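Hypothetical protein (Thermococcus kodakarensis, PDB 2PBZ) binds ATP and probably acts, with magnesium or manganese, as a carbon-nitrogen bond-forming ligase of the PurP type in IMP biosynthesis. Local coordinates at residues L93-T98 with R239-P244. Sequence-based numbering, arbitrary orientation.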
loop_
_atom_site.group_PDB
_atom_site.type_symbol
_atom_site.label_atom_id
_atom_site.label_comp_id
_atom_site.label_asym_id
_atom_site.label_seq_id
_atom_site.Cartn_x
_atom_site.Cartn_y
_atom_site.Cartn_z
ATOM N N LEU A 93 12.611 -6.086 -25.845
ATOM C CA LEU A 93 13.341 -5.416 -24.788
ATOM C C LEU A 93 13.961 -4.068 -25.153
ATOM O O LEU A 93 14.113 -3.207 -24.287
ATOM C CB LEU A 93 14.437 -6.340 -24.260
ATOM C CG LEU A 93 13.966 -7.701 -23.741
ATOM C CD1 LEU A 93 15.149 -8.646 -23.647
ATOM C CD2 LEU A 93 13.273 -7.528 -22.397
ATOM N N LYS A 94 14.311 -3.865 -26.421
ATOM C CA LYS A 94 14.949 -2.607 -26.826
ATOM C C LYS A 94 13.976 -1.456 -27.071
ATOM O O LYS A 94 14.374 -0.297 -27.120
ATOM C CB LYS A 94 15.797 -2.831 -28.083
ATOM C CG LYS A 94 15.001 -3.340 -29.278
ATOM C CD LYS A 94 15.806 -3.281 -30.574
ATOM C CE LYS A 94 14.991 -3.793 -31.746
ATOM N NZ LYS A 94 14.634 -5.230 -31.613
ATOM N N TRP A 95 12.702 -1.789 -27.212
ATOM C CA TRP A 95 11.678 -0.794 -27.490
ATOM C C TRP A 95 11.395 0.239 -26.417
ATOM O O TRP A 95 10.690 1.213 -26.677
ATOM C CB TRP A 95 10.386 -1.491 -27.884
ATOM C CG TRP A 95 10.446 -2.011 -29.285
ATOM C CD1 TRP A 95 11.093 -3.124 -29.729
ATOM C CD2 TRP A 95 9.855 -1.397 -30.443
ATOM N NE1 TRP A 95 10.940 -3.247 -31.091
ATOM C CE2 TRP A 95 10.189 -2.200 -31.558
ATOM C CE3 TRP A 95 9.077 -0.242 -30.645
ATOM C CZ2 TRP A 95 9.773 -1.887 -32.863
ATOM C CZ3 TRP A 95 8.658 0.073 -31.949
ATOM C CH2 TRP A 95 9.011 -0.752 -33.041
ATOM N N GLU A 96 11.941 0.040 -25.218
ATOM C CA GLU A 96 11.728 0.993 -24.143
ATOM C C GLU A 96 13.009 1.796 -23.966
ATOM O O GLU A 96 13.069 2.737 -23.167
ATOM C CB GLU A 96 11.389 0.262 -22.842
ATOM C CG GLU A 96 12.608 -0.223 -22.084
ATOM C CD GLU A 96 12.266 -0.981 -20.813
ATOM O OE1 GLU A 96 11.359 -0.544 -20.062
ATOM O OE2 GLU A 96 12.923 -2.009 -20.550
ATOM N N THR A 97 14.025 1.440 -24.744
ATOM C CA THR A 97 15.331 2.079 -24.643
ATOM C C THR A 97 15.534 3.458 -25.269
ATOM O O THR A 97 16.390 4.216 -24.815
ATOM C CB THR A 97 16.414 1.138 -25.187
ATOM O OG1 THR A 97 16.272 -0.152 -24.573
ATOM C CG2 THR A 97 17.798 1.684 -24.858
ATOM N N THR A 98 14.767 3.788 -26.304
ATOM C CA THR A 98 14.896 5.093 -26.957
ATOM C C THR A 98 13.553 5.770 -27.209
ATOM O O THR A 98 12.497 5.115 -27.268
ATOM C CB THR A 98 15.574 4.992 -28.335
ATOM O OG1 THR A 98 14.694 4.314 -29.238
ATOM C CG2 THR A 98 16.889 4.237 -28.238
ATOM N N ARG A 239 2.624 -6.488 -32.336
ATOM C CA ARG A 239 2.575 -7.759 -33.046
ATOM C C ARG A 239 3.018 -7.514 -34.508
ATOM O O ARG A 239 3.437 -8.439 -35.206
ATOM C CB ARG A 239 1.151 -8.326 -32.990
ATOM C CG ARG A 239 1.062 -9.814 -33.245
ATOM C CD ARG A 239 -0.387 -10.269 -33.328
ATOM N NE ARG A 239 -1.136 -10.117 -32.076
ATOM C CZ ARG A 239 -1.093 -10.975 -31.057
ATOM N NH1 ARG A 239 -0.326 -12.056 -31.125
ATOM N NH2 ARG A 239 -1.854 -10.785 -29.985
ATOM N N GLU A 240 2.934 -6.253 -34.939
ATOM C CA GLU A 240 3.334 -5.825 -36.283
ATOM C C GLU A 240 4.748 -5.283 -36.259
ATOM O O GLU A 240 5.658 -5.844 -36.866
ATOM C CB GLU A 240 2.418 -4.714 -36.781
ATOM C CG GLU A 240 1.040 -5.178 -37.145
ATOM C CD GLU A 240 1.063 -6.088 -38.352
ATOM O OE1 GLU A 240 1.488 -5.634 -39.454
ATOM O OE2 GLU A 240 0.662 -7.262 -38.195
ATOM N N LEU A 241 4.907 -4.174 -35.547
ATOM C CA LEU A 241 6.180 -3.485 -35.413
ATOM C C LEU A 241 7.373 -4.366 -35.021
ATOM O O LEU A 241 8.525 -4.035 -35.326
ATOM C CB LEU A 241 6.017 -2.348 -34.400
ATOM C CG LEU A 241 5.930 -0.911 -34.930
ATOM C CD1 LEU A 241 5.143 -0.857 -36.237
ATOM C CD2 LEU A 241 5.299 -0.029 -33.867
ATOM N N GLU A 242 7.103 -5.470 -34.325
ATOM C CA GLU A 242 8.170 -6.382 -33.916
ATOM C C GLU A 242 7.616 -7.798 -33.931
ATOM O O GLU A 242 7.287 -8.368 -32.882
ATOM C CB GLU A 242 8.690 -6.016 -32.524
ATOM C CG GLU A 242 9.991 -6.686 -32.166
ATOM C CD GLU A 242 11.145 -6.326 -33.102
ATOM O OE1 GLU A 242 11.626 -5.167 -33.071
ATOM O OE2 GLU A 242 11.586 -7.218 -33.866
ATOM N N PRO A 243 7.554 -8.400 -35.135
ATOM C CA PRO A 243 7.054 -9.744 -35.428
ATOM C C PRO A 243 6.189 -10.437 -34.371
ATOM O O PRO A 243 4.965 -10.284 -34.423
ATOM C CB PRO A 243 8.329 -10.477 -35.816
ATOM C CG PRO A 243 8.928 -9.451 -36.763
ATOM C CD PRO A 243 8.592 -8.062 -36.130
ATOM N N PRO A 244 6.770 -11.182 -33.400
ATOM C CA PRO A 244 5.786 -11.774 -32.483
ATOM C C PRO A 244 5.140 -10.738 -31.539
ATOM O O PRO A 244 3.974 -10.869 -31.174
ATOM C CB PRO A 244 6.590 -12.846 -31.780
ATOM C CG PRO A 244 7.954 -12.220 -31.689
ATOM C CD PRO A 244 8.148 -11.550 -33.030
#
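The indole of Trp95 meets Glu242 at its pyrrole edge, where Glu242 OE1 lies in the ring plane and accepts the hydrogen of Trp95 NE1 in a bond of 2.8 Å. That bond is nearly straight, with an N-H...O angle of 162°. The oxygen offers its anti lone pair, the one turned away from OE2, and the carboxylate plane stands 73° from that of the indole. At the benzo end of the same ring, Trp95 CH2 packs on Leu241 CG at 3.6 Å, and Leu241 CD2 reaches Trp95 CZ3 at 3.9 Å. The backbone O of Leu241 approaches obliquely, 3.5 Å from Trp95 CZ2. Helix 99-109 supplies further packing for the indole through Leu101, Lys104 and Ala105, and Trp95 is buried. Glu242 is the first residue past helix 224-241 to leave helical geometry; with CG anti to its backbone N (chi1 -166°) and a bend at chi2, its chain carries the carboxylate to the indole N-H. The contact thus ties the end of that helix, in a region whose sequence family is assigned to the ATP-grasp clan, to the loop ahead of helix 99-109, in a family assigned to the Rossmann clan. The side chain of Trp95 lies about 13 Å from a bound ATP. A phenylalanine in place of Trp95 would probably leave Glu242 OE1 without its straight N-H donor and open a gap beside Leu241. Lys94 reaches the same oxygen, its chain bent at chi4 and crossing that of Glu242 at about a right angle; the salt bridge from Lys94 NZ to Glu242 OE1, at 3.3 Å, is weak as a hydrogen bond. NZ also bonds to the backbone O of Arg91. One straight and one weak donor therefore converge on OE1, and the lysine charge would be expected to favour an ionised carboxylate.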